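Local coordinates for protein possible adhesin (Caldicellulosiruptor kronotskyensis, PDB 4WA0) that probably mediates attachment of the cell to cellulose as a tapirin adhesin, of which this chain is the C-terminal, magnesium-binding beta-helix domain, at residues S6-A11 / P343-I348; P237-G242 / L246-D251; V260-S265 / E349-I354; I300-V303 / L307-M310. One frame throughout, in Å; residues are numbered along the deposited sequence.

Contact 1. Residues S6-A11 / P343-I348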
loop_
_atom_site.group_PDB
_atom_site.type_symbol
_atom_site.label_atom_id
_atom_site.label_comp_id
_atom_site.label_asym_id
_atom_site.label_seq_id
_atom_site.Cartn_x
_atom_site.Cartn_y
_atom_site.Cartn_z
ATOM N N SER A 6 6.989 -9.910 10.403
ATOM C CA SER A 6 8.103 -10.457 9.648
ATOM C C SER A 6 8.028 -10.059 8.190
ATOM O O SER A 6 6.956 -10.165 7.600
ATOM C CB SER A 6 8.023 -11.987 9.701
ATOM O OG SER A 6 9.004 -12.555 8.834
ATOM N N PRO A 7 9.175 -9.705 7.590
ATOM C CA PRO A 7 9.196 -9.443 6.165
ATOM C C PRO A 7 8.693 -10.626 5.321
ATOM O O PRO A 7 8.296 -10.466 4.134
ATOM C CB PRO A 7 10.660 -9.136 5.881
ATOM C CG PRO A 7 11.260 -8.684 7.174
ATOM C CD PRO A 7 10.471 -9.399 8.248
ATOM N N LEU A 8 8.715 -11.871 5.855
ATOM C CA LEU A 8 8.207 -12.992 5.067
ATOM C C LEU A 8 6.674 -13.007 4.836
ATOM O O LEU A 8 6.190 -13.738 3.964
ATOM C CB LEU A 8 8.592 -14.336 5.644
ATOM C CG LEU A 8 10.029 -14.569 6.067
ATOM C CD1 LEU A 8 10.080 -15.997 6.572
ATOM C CD2 LEU A 8 11.045 -14.338 4.967
ATOM N N ASP A 9 5.932 -12.196 5.566
ATOM C CA ASP A 9 4.440 -12.089 5.448
ATOM C C ASP A 9 4.006 -11.147 4.391
ATOM O O ASP A 9 2.753 -10.854 4.198
ATOM C CB ASP A 9 3.908 -11.627 6.803
ATOM C CG ASP A 9 4.192 -12.653 7.926
ATOM O OD1 ASP A 9 4.378 -13.834 7.553
ATOM O OD2 ASP A 9 4.352 -12.256 9.130
ATOM N N TYR A 10 5.034 -10.544 3.763
ATOM C CA TYR A 10 4.754 -9.473 2.863
ATOM C C TYR A 10 4.861 -9.933 1.429
ATOM O O TYR A 10 5.818 -10.621 1.077
ATOM C CB TYR A 10 5.703 -8.270 3.117
ATOM C CG TYR A 10 5.239 -7.518 4.348
ATOM C CD1 TYR A 10 5.629 -7.940 5.593
ATOM C CD2 TYR A 10 4.373 -6.444 4.268
ATOM C CE1 TYR A 10 5.191 -7.306 6.727
ATOM C CE2 TYR A 10 3.937 -5.782 5.410
ATOM C CZ TYR A 10 4.354 -6.251 6.640
ATOM O OH TYR A 10 3.938 -5.693 7.836
ATOM N N ALA A 11 3.899 -9.537 0.621
ATOM C CA ALA A 11 3.998 -9.723 -0.818
ATOM C C ALA A 11 5.183 -8.893 -1.344
ATOM O O ALA A 11 5.997 -9.338 -2.216
ATOM C CB ALA A 11 2.760 -9.303 -1.487
ATOM N N PRO A 343 11.787 -24.515 4.986
ATOM C CA PRO A 343 13.205 -24.463 4.697
ATOM C C PRO A 343 13.611 -23.172 4.033
ATOM O O PRO A 343 14.735 -22.689 4.282
ATOM C CB PRO A 343 13.426 -25.628 3.761
ATOM C CG PRO A 343 12.343 -26.587 4.091
ATOM C CD PRO A 343 11.161 -25.734 4.432
ATOM N N ILE A 344 12.759 -22.634 3.159
ATOM C CA ILE A 344 13.125 -21.380 2.509
ATOM C C ILE A 344 13.037 -20.204 3.495
ATOM O O ILE A 344 13.927 -19.334 3.521
ATOM C CB ILE A 344 12.189 -21.113 1.293
ATOM C CG1 ILE A 344 12.336 -22.219 0.260
ATOM C CG2 ILE A 344 12.449 -19.729 0.764
ATOM C CD1 ILE A 344 13.766 -22.302 -0.284
ATOM N N GLN A 345 12.032 -20.210 4.376
ATOM C CA GLN A 345 11.993 -19.249 5.496
ATOM C C GLN A 345 13.258 -19.280 6.314
ATOM O O GLN A 345 13.890 -18.252 6.628
ATOM C CB GLN A 345 10.837 -19.555 6.463
ATOM C CG GLN A 345 9.385 -19.403 5.995
ATOM C CD GLN A 345 8.318 -19.958 6.983
ATOM O OE1 GLN A 345 8.355 -19.693 8.176
ATOM N NE2 GLN A 345 7.352 -20.740 6.469
ATOM N N GLN A 346 13.708 -20.479 6.662
ATOM C CA GLN A 346 14.886 -20.598 7.485
ATOM C C GLN A 346 16.135 -20.055 6.728
ATOM O O GLN A 346 17.006 -19.379 7.292
ATOM C CB GLN A 346 15.095 -22.052 7.863
ATOM C CG GLN A 346 16.293 -22.302 8.737
ATOM C CD GLN A 346 16.147 -21.523 10.045
ATOM O OE1 GLN A 346 15.244 -21.799 10.847
ATOM N NE2 GLN A 346 16.979 -20.464 10.220
ATOM N N ASP A 347 16.222 -20.351 5.442
ATOM C CA ASP A 347 17.386 -19.943 4.610
ATOM C C ASP A 347 17.468 -18.427 4.560
ATOM O O ASP A 347 18.551 -17.837 4.655
ATOM C CB ASP A 347 17.236 -20.453 3.185
ATOM C CG ASP A 347 18.491 -20.220 2.342
ATOM O OD1 ASP A 347 19.486 -20.898 2.613
ATOM O OD2 ASP A 347 18.445 -19.470 1.375
ATOM N N ILE A 348 16.328 -17.815 4.378
ATOM C CA ILE A 348 16.237 -16.351 4.273
ATOM C C ILE A 348 16.568 -15.752 5.618
ATOM O O ILE A 348 17.411 -14.854 5.694
ATOM C CB ILE A 348 14.828 -15.911 3.867
ATOM C CG1 ILE A 348 14.488 -16.324 2.417
ATOM C CG2 ILE A 348 14.685 -14.391 4.036
ATOM C CD1 ILE A 348 13.027 -16.247 2.063
#
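Leu8 divides its two methyl groups between Gln345 and Ile348, residues one helical turn apart on helix 342-352. Its CD1 lies 3.5 Å from Gln345 CG and 3.6 Å from Gln345 CB, against the aliphatic root of the glutamine. The other branch, CD2, approaches Ile348 CG2 at 3.8 Å and Ile348 CD1 at 4.0 Å, and here the two side chains run antiparallel as they pass. The fork is aimed by a first torsion of -47°, which places CG beside the backbone N and anti to the carbonyl carbon. With the CA atoms of Leu8 and Gln345 7.3 Å apart, this one side chain bridges the gap, and both Leu8 and Ile348 are buried.

The tight side ends at the glutamine. Beyond its CG the Gln345 chain runs on extended from Leu8, and its amide NE2 bonds to Pro340 O instead. Gln346, next along the helix, points away from 6-11 and is exposed.

The short 3-10 turn that presents Leu8 is fixed by its own bonds: Leu8 N donates to Ser6 OG at 3.1 Å, an ST turn, and Asp9 N to Ser6 O at 3.1 Å. Leu8 O is held by Tyr337 OH, and the side chain of Glu349 also touches Leu8. On the helix, Ile344 packs against Val260 of strand 258-263. The contact thus joins the entry into strand 10-14 to a C-terminal helix running roughly along strand 258-263, a flanking helix on the body of a beta-helix.

Contact 2. Residues P237-G242 / L246-D251. With MG (magnesium ion), chain B.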
loop_
_atom_site.group_PDB
_atom_site.type_symbol
_atom_site.label_atom_id
_atom_site.label_comp_id
_atom_site.label_asym_id
_atom_site.label_seq_id
_atom_site.Cartn_x
_atom_site.Cartn_y
_atom_site.Cartn_z
ATOM N N PRO A 237 23.845 -13.848 -0.536
ATOM C CA PRO A 237 24.670 -14.851 -1.211
ATOM C C PRO A 237 24.670 -14.816 -2.721
ATOM O O PRO A 237 23.701 -14.376 -3.353
ATOM C CB PRO A 237 24.099 -16.201 -0.749
ATOM C CG PRO A 237 22.966 -15.912 0.109
ATOM C CD PRO A 237 22.921 -14.455 0.429
ATOM N N ALA A 238 25.804 -15.229 -3.285
ATOM C CA ALA A 238 25.903 -15.524 -4.707
ATOM C C ALA A 238 26.550 -16.832 -4.853
ATOM O O ALA A 238 27.332 -17.261 -3.982
ATOM C CB ALA A 238 26.708 -14.467 -5.471
ATOM N N ASP A 239 26.265 -17.481 -5.957
ATOM C CA ASP A 239 26.899 -18.774 -6.224
ATOM C C ASP A 239 27.387 -18.870 -7.674
ATOM O O ASP A 239 26.915 -18.130 -8.544
ATOM C CB ASP A 239 25.949 -19.959 -5.836
ATOM C CG ASP A 239 24.511 -19.833 -6.381
ATOM O OD1 ASP A 239 24.330 -19.590 -7.591
ATOM O OD2 ASP A 239 23.545 -20.106 -5.569
ATOM N N SER A 240 28.263 -19.848 -7.948
ATOM C CA SER A 240 29.013 -19.872 -9.184
ATOM C C SER A 240 28.222 -20.412 -10.326
ATOM O O SER A 240 28.442 -20.034 -11.461
ATOM C CB SER A 240 30.344 -20.679 -9.005
ATOM O OG SER A 240 30.069 -22.088 -8.873
ATOM N N VAL A 241 27.292 -21.281 -10.031
ATOM C CA VAL A 241 26.317 -21.749 -11.016
ATOM C C VAL A 241 25.327 -20.646 -11.469
ATOM O O VAL A 241 25.118 -19.645 -10.771
ATOM C CB VAL A 241 25.519 -22.982 -10.517
ATOM C CG1 VAL A 241 26.486 -24.142 -10.222
ATOM C CG2 VAL A 241 24.636 -22.671 -9.306
ATOM N N GLY A 242 24.728 -20.858 -12.636
ATOM C CA GLY A 242 23.711 -19.943 -13.105
ATOM C C GLY A 242 24.408 -18.655 -13.422
ATOM O O GLY A 242 25.409 -18.668 -14.171
ATOM N N LEU A 246 24.218 -13.863 -8.952
ATOM C CA LEU A 246 23.055 -14.290 -8.154
ATOM C C LEU A 246 23.305 -15.527 -7.339
ATOM O O LEU A 246 24.120 -16.386 -7.709
ATOM C CB LEU A 246 21.811 -14.522 -8.983
ATOM C CG LEU A 246 21.272 -13.371 -9.854
ATOM C CD1 LEU A 246 20.235 -13.819 -10.879
ATOM C CD2 LEU A 246 20.853 -12.211 -8.977
ATOM N N GLY A 247 22.495 -15.642 -6.264
ATOM C CA GLY A 247 22.457 -16.856 -5.437
ATOM C C GLY A 247 21.059 -17.432 -5.411
ATOM O O GLY A 247 20.103 -16.739 -5.709
ATOM N N SER A 248 20.954 -18.707 -5.008
ATOM C CA SER A 248 19.656 -19.346 -4.906
ATOM C C SER A 248 19.653 -20.497 -3.935
ATOM O O SER A 248 20.673 -21.173 -3.772
ATOM C CB SER A 248 19.225 -19.875 -6.273
ATOM O OG SER A 248 20.126 -20.784 -6.865
ATOM N N THR A 249 18.482 -20.761 -3.349
ATOM C CA THR A 249 18.241 -21.973 -2.629
ATOM C C THR A 249 16.886 -22.462 -3.066
ATOM O O THR A 249 15.911 -21.670 -3.078
ATOM C CB THR A 249 18.242 -21.670 -1.131
ATOM O OG1 THR A 249 19.468 -21.024 -0.766
ATOM C CG2 THR A 249 17.980 -22.898 -0.223
ATOM N N ALA A 250 16.796 -23.777 -3.327
ATOM C CA ALA A 250 15.523 -24.372 -3.741
ATOM C C ALA A 250 14.993 -25.373 -2.717
ATOM O O ALA A 250 15.761 -25.939 -1.920
ATOM C CB ALA A 250 15.650 -24.992 -5.060
ATOM N N ASP A 251 13.684 -25.426 -2.683
ATOM C CA ASP A 251 12.943 -26.477 -1.982
ATOM C C ASP A 251 12.133 -27.289 -2.971
ATOM O O ASP A 251 11.061 -26.838 -3.436
ATOM C CB ASP A 251 12.105 -25.865 -0.877
ATOM C CG ASP A 251 11.307 -26.912 -0.053
ATOM O OD1 ASP A 251 11.431 -28.165 -0.256
ATOM O OD2 ASP A 251 10.494 -26.417 0.801
HETATM MG MG MG B . 24.801 -17.993 -9.263
#
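The carbonyl oxygen of Leu246 is gripped twice: it coordinates the magnesium ion at 2.3 Å, and it accepts from Asp239 N at 3.0 Å in an almost straight bond, N-H...O angle 171°. That donor stands above the carbonyl plane.

Asp239 works at both ends of the same site. Its backbone O binds the metal at 2.2 Å and its OD1 at 2.4 Å, a chelate made possible by a first torsion of 49°, which tucks CG between the backbone N and the carbonyl carbon. The other carboxylate oxygen, OD2, turns to the strand and accepts from Ser248 N at 3.0 Å. This bond is more bent (144°), and the N-H arrives from above the carboxylate plane. OD2 also packs 3.4 Å from Gly247 CA, and it forms a salt bridge with Arg279, so the oxygen has two polar partners.

Val241 O adds a further ligand at 2.3 Å, while Ser243 O and Glu275 OE1 complete six protein oxygens around the ion. Ser248 OG hydrogen-bonds Glu275 OE2, which makes Ser248 a second-shell residue to both acidic ligands. Asp239 OD1 and Leu246 O come within 3.2 Å of each other, a closeness explained by the cation they share.

Four backbone or side-chain oxygens of 237-242 and Leu246 therefore converge on one hard cation. Two carboxylates probably offset the double charge of the ion, and Arg279 adds a positive charge beside Asp239; the site ties the loop to strand 247-251 and to helix 269-280.

Contact 3. Residues V260-S265 / E349-I354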
loop_
_atom_site.group_PDB
_atom_site.type_symbol
_atom_site.label_atom_id
_atom_site.label_comp_id
_atom_site.label_asym_id
_atom_site.label_seq_id
_atom_site.Cartn_x
_atom_site.Cartn_y
_atom_site.Cartn_z
ATOM N N VAL A 260 14.293 -19.367 -3.691
ATOM C CA VAL A 260 14.666 -18.009 -3.387
ATOM C C VAL A 260 15.876 -17.628 -4.252
ATOM O O VAL A 260 16.852 -18.388 -4.320
ATOM C CB VAL A 260 14.833 -17.729 -1.876
ATOM C CG1 VAL A 260 15.881 -18.615 -1.280
ATOM C CG2 VAL A 260 15.130 -16.270 -1.598
ATOM N N ILE A 261 15.765 -16.443 -4.875
ATOM C CA ILE A 261 16.874 -15.828 -5.604
ATOM C C ILE A 261 17.373 -14.628 -4.844
ATOM O O ILE A 261 16.576 -13.780 -4.490
ATOM C CB ILE A 261 16.379 -15.402 -6.992
ATOM C CG1 ILE A 261 15.803 -16.570 -7.799
ATOM C CG2 ILE A 261 17.448 -14.795 -7.876
ATOM C CD1 ILE A 261 16.636 -17.826 -7.950
ATOM N N TYR A 262 18.698 -14.553 -4.654
ATOM C CA TYR A 262 19.326 -13.475 -3.939
ATOM C C TYR A 262 20.165 -12.687 -4.949
ATOM O O TYR A 262 20.962 -13.283 -5.674
ATOM C CB TYR A 262 20.282 -13.998 -2.924
ATOM C CG TYR A 262 19.634 -14.797 -1.783
ATOM C CD1 TYR A 262 19.035 -14.171 -0.775
ATOM C CD2 TYR A 262 19.777 -16.170 -1.721
ATOM C CE1 TYR A 262 18.450 -14.898 0.291
ATOM C CE2 TYR A 262 19.187 -16.907 -0.681
ATOM C CZ TYR A 262 18.574 -16.239 0.323
ATOM O OH TYR A 262 18.013 -16.915 1.397
ATOM N N GLY A 263 19.956 -11.381 -5.015
ATOM C CA GLY A 263 20.888 -10.508 -5.803
ATOM C C GLY A 263 21.278 -9.337 -4.940
ATOM O O GLY A 263 20.492 -8.423 -4.744
ATOM N N GLU A 264 22.511 -9.311 -4.444
ATOM C CA GLU A 264 22.893 -8.212 -3.600
ATOM C C GLU A 264 22.683 -6.857 -4.258
ATOM O O GLU A 264 21.990 -5.978 -3.732
ATOM C CB GLU A 264 24.344 -8.365 -3.111
ATOM C CG GLU A 264 24.892 -7.169 -2.346
ATOM C CD GLU A 264 24.285 -6.957 -0.952
ATOM O OE1 GLU A 264 23.436 -7.778 -0.497
ATOM O OE2 GLU A 264 24.657 -5.984 -0.268
ATOM N N SER A 265 23.245 -6.693 -5.439
ATOM C CA SER A 265 23.180 -5.397 -6.112
ATOM C C SER A 265 21.913 -5.061 -6.855
ATOM O O SER A 265 21.596 -3.866 -7.056
ATOM C CB SER A 265 24.394 -5.296 -7.103
ATOM O OG SER A 265 25.637 -5.355 -6.390
ATOM N N GLU A 349 15.930 -16.266 6.693
ATOM C CA GLU A 349 16.279 -15.839 8.072
ATOM C C GLU A 349 17.740 -15.906 8.357
ATOM O O GLU A 349 18.295 -14.989 8.969
ATOM C CB GLU A 349 15.453 -16.632 9.137
ATOM C CG GLU A 349 14.001 -16.138 9.153
ATOM C CD GLU A 349 12.927 -17.124 9.624
ATOM O OE1 GLU A 349 13.217 -18.255 10.046
ATOM O OE2 GLU A 349 11.719 -16.741 9.533
ATOM N N SER A 350 18.407 -16.957 7.897
ATOM C CA SER A 350 19.807 -17.161 8.201
ATOM C C SER A 350 20.670 -16.162 7.464
ATOM O O SER A 350 21.627 -15.615 8.024
ATOM C CB SER A 350 20.262 -18.569 7.846
ATOM O OG SER A 350 19.587 -19.498 8.694
ATOM N N ASN A 351 20.346 -15.944 6.204
ATOM C CA ASN A 351 21.158 -15.066 5.356
ATOM C C ASN A 351 20.953 -13.579 5.636
ATOM O O ASN A 351 21.785 -12.765 5.258
ATOM C CB ASN A 351 20.834 -15.314 3.890
ATOM C CG ASN A 351 21.470 -16.573 3.367
ATOM O OD1 ASN A 351 22.609 -16.852 3.623
ATOM N ND2 ASN A 351 20.711 -17.356 2.612
ATOM N N THR A 352 19.825 -13.222 6.227
ATOM C CA THR A 352 19.546 -11.820 6.547
ATOM C C THR A 352 19.608 -11.456 8.022
ATOM O O THR A 352 19.900 -10.295 8.358
ATOM C CB THR A 352 18.170 -11.448 6.038
ATOM O OG1 THR A 352 17.171 -12.155 6.793
ATOM C CG2 THR A 352 18.090 -11.766 4.517
ATOM N N GLY A 353 19.271 -12.416 8.891
ATOM C CA GLY A 353 19.298 -12.226 10.300
ATOM C C GLY A 353 18.123 -11.483 10.866
ATOM O O GLY A 353 18.119 -11.186 12.077
ATOM N N ILE A 354 17.079 -11.215 10.077
ATOM C CA ILE A 354 15.950 -10.472 10.647
ATOM C C ILE A 354 15.263 -11.359 11.672
ATOM O O ILE A 354 15.018 -12.528 11.400
ATOM C CB ILE A 354 14.933 -9.878 9.644
ATOM C CG1 ILE A 354 15.723 -9.067 8.593
ATOM C CG2 ILE A 354 13.874 -9.027 10.412
ATOM C CD1 ILE A 354 14.926 -8.163 7.680
#
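Tyr262 and Asn351 face each other from a strand and a helix whose backbones stay well apart, with 9.6 Å between their CA atoms. Tyr262 belongs to strand 258-263, and Asn351 to the last turn of helix 342-352. That helix ends at Gly353, whose positive phi turns the chain away after Gly353 N has bonded to Glu349 O at 2.8 Å. Thr352 OG1 accepts a weak bond from Ile354 N and also bonds Ile348 O.

Both CB atoms point into the gap, and the phenol crosses most of it. A first torsion of -65° sets the ring beside the backbone N of Tyr262. At its end Asn351 ND2 donates to Tyr262 OH at 3.0 Å, with an N-H...O angle of 159°. The hydroxyl oxygen lies close to the amide plane, so an amide N-H is well aimed at it, while the ring and amide planes stand 84° apart. ND2 also comes 3.3 Å from CZ of Tyr262, at an oblique position relative to the ring. One face of that ring is covered near its rim by Val260 CG2, 3.9 Å above the plane.

The hydroxyl has a second partner in Asp347 OD2, one turn back on the helix, and OD2 in turn bonds Thr249 OG1. The phenol oxygen is thus held by two helix residues at once, which restrains the hydroxyl at a partly buried interface, Tyr262 buried and Asn351 less so. Pro237 touches both Tyr262 and Asn351. This is a polar join between the C-terminal helix and a strand near one end of the beta-helix.

Contact 4. Residues I300-V303 / L307-M310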
loop_
_atom_site.group_PDB
_atom_site.type_symbol
_atom_site.label_atom_id
_atom_site.label_comp_id
_atom_site.label_asym_id
_atom_site.label_seq_id
_atom_site.Cartn_x
_atom_site.Cartn_y
_atom_site.Cartn_z
ATOM N N ILE A 300 14.730 -4.364 -8.717
ATOM C CA ILE A 300 14.268 -5.572 -9.408
ATOM C C ILE A 300 13.598 -5.182 -10.674
ATOM O O ILE A 300 12.634 -4.394 -10.647
ATOM C CB ILE A 300 13.390 -6.460 -8.452
ATOM C CG1 ILE A 300 14.286 -6.888 -7.281
ATOM C CG2 ILE A 300 12.733 -7.633 -9.187
ATOM C CD1 ILE A 300 13.522 -7.670 -6.236
ATOM N N THR A 301 14.079 -5.729 -11.814
ATOM C CA THR A 301 13.643 -5.329 -13.170
ATOM C C THR A 301 13.149 -6.547 -13.904
ATOM O O THR A 301 13.777 -7.602 -13.916
ATOM C CB THR A 301 14.784 -4.669 -13.953
ATOM O OG1 THR A 301 15.256 -3.596 -13.145
ATOM C CG2 THR A 301 14.331 -4.096 -15.331
ATOM N N PHE A 302 12.050 -6.329 -14.595
ATOM C CA PHE A 302 11.385 -7.348 -15.419
ATOM C C PHE A 302 11.583 -6.837 -16.813
ATOM O O PHE A 302 11.233 -5.675 -17.123
ATOM C CB PHE A 302 9.911 -7.506 -15.028
ATOM C CG PHE A 302 9.713 -8.027 -13.655
ATOM C CD1 PHE A 302 9.832 -9.360 -13.331
ATOM C CD2 PHE A 302 9.478 -7.131 -12.603
ATOM C CE1 PHE A 302 9.673 -9.822 -12.021
ATOM C CE2 PHE A 302 9.360 -7.603 -11.323
ATOM C CZ PHE A 302 9.462 -8.926 -11.008
ATOM N N VAL A 303 12.271 -7.646 -17.641
ATOM C CA VAL A 303 12.734 -7.135 -18.937
ATOM C C VAL A 303 11.840 -7.443 -20.133
ATOM O O VAL A 303 11.988 -6.798 -21.166
ATOM C CB VAL A 303 14.214 -7.526 -19.287
ATOM C CG1 VAL A 303 15.165 -7.031 -18.205
ATOM C CG2 VAL A 303 14.363 -9.021 -19.447
ATOM N N LEU A 307 3.351 -9.085 -19.874
ATOM C CA LEU A 307 3.019 -9.202 -18.454
ATOM C C LEU A 307 3.843 -10.266 -17.865
ATOM O O LEU A 307 3.942 -11.380 -18.436
ATOM C CB LEU A 307 1.560 -9.639 -18.349
ATOM C CG LEU A 307 1.004 -9.951 -16.969
ATOM C CD1 LEU A 307 1.027 -8.662 -16.157
ATOM C CD2 LEU A 307 -0.452 -10.395 -17.091
ATOM N N THR A 308 4.375 -10.015 -16.689
ATOM C CA THR A 308 5.034 -11.071 -15.908
ATOM C C THR A 308 4.101 -11.506 -14.850
ATOM O O THR A 308 3.563 -10.640 -14.142
ATOM C CB THR A 308 6.320 -10.551 -15.258
ATOM O OG1 THR A 308 7.159 -9.991 -16.271
ATOM C CG2 THR A 308 7.002 -11.659 -14.493
ATOM N N ILE A 309 3.894 -12.817 -14.730
ATOM C CA ILE A 309 3.055 -13.361 -13.656
ATOM C C ILE A 309 3.930 -14.140 -12.700
ATOM O O ILE A 309 4.641 -15.060 -13.177
ATOM C CB ILE A 309 2.026 -14.310 -14.230
ATOM C CG1 ILE A 309 1.160 -13.457 -15.159
ATOM C CG2 ILE A 309 1.196 -15.002 -13.135
ATOM C CD1 ILE A 309 0.203 -14.234 -16.017
HETATM N N MSE A 310 3.824 -13.835 -11.412
HETATM C CA MSE A 310 4.523 -14.653 -10.407
HETATM C C MSE A 310 3.741 -14.968 -9.166
HETATM O O MSE A 310 2.762 -14.297 -8.810
HETATM C CB MSE A 310 5.903 -14.051 -10.018
HETATM C CG MSE A 310 5.795 -12.812 -9.270
HETATM SE SE MSE A 310 7.614 -12.050 -8.884
HETATM C CE MSE A 310 7.925 -13.051 -7.307
#
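Phe302 is met by two side chains of strand 308-311, Thr308 beside its near end and Met310, present as selenomethionine, by its far end. The CA atoms of Phe302 and Thr308 are 7.4 Å apart, too far for backbone pairing, and the contact rests on side chains alone.

A first torsion of -65° turns the Phe302 ring beside its own backbone N, anti to the carbonyl carbon, and sends CZ in the direction of Met310. In Thr308 the methyl is anti to the backbone N and the hydroxyl anti to the carbonyl carbon, which delivers both branches to the aromatic side chain. CG2 touches Phe302 CD1 at 3.8 Å and CE1 at 4.1 Å, while OG1 sits 3.9 Å from Phe302 CB. The threonine lies roughly perpendicular to the phenylalanine side chain.

Met310 starts from a different position: its chi1 of 69° puts CG between N and the carbonyl carbon, and the chain then runs straight to the selenium. SE stands 4.2 Å from CZ and 5.3 Å from the ring centroid, 70° off the ring normal, in an oblique Met-aromatic contact.

Leu333 touches both Phe302 and Thr308, and Leu335 touches Met310; both lie on the neighbouring strand 333-337. Strands 299-302 and 308-311 belong to different parallel sheets, so Phe302 and Met310, both buried, and the partly exposed Thr308 meet inside a corner, as in the hydrophobic interior of a beta-helix.

Contacts 1, 2 and 3 form one connected group. Contacts 1 and 3 share helix 342-352, with centres about 10 Å apart, and their segments alternate along the chain. Contact 2, about 11 Å from contact 3 between centres, closes before contact 3 opens; strands 247-251 and 258-263 are antiparallel neighbours, paired by backbone bonds. Asp347 ties the three together through Thr249 and Tyr262. Contact 4 falls between the two segments of contact 3 in sequence but stands apart, its centre about 19 to 20 Å from the others, at the corner between the other two sheets. The C-terminal helix thus links the first strand of the chain, which lies within the row of strands, with the magnesium-bearing end.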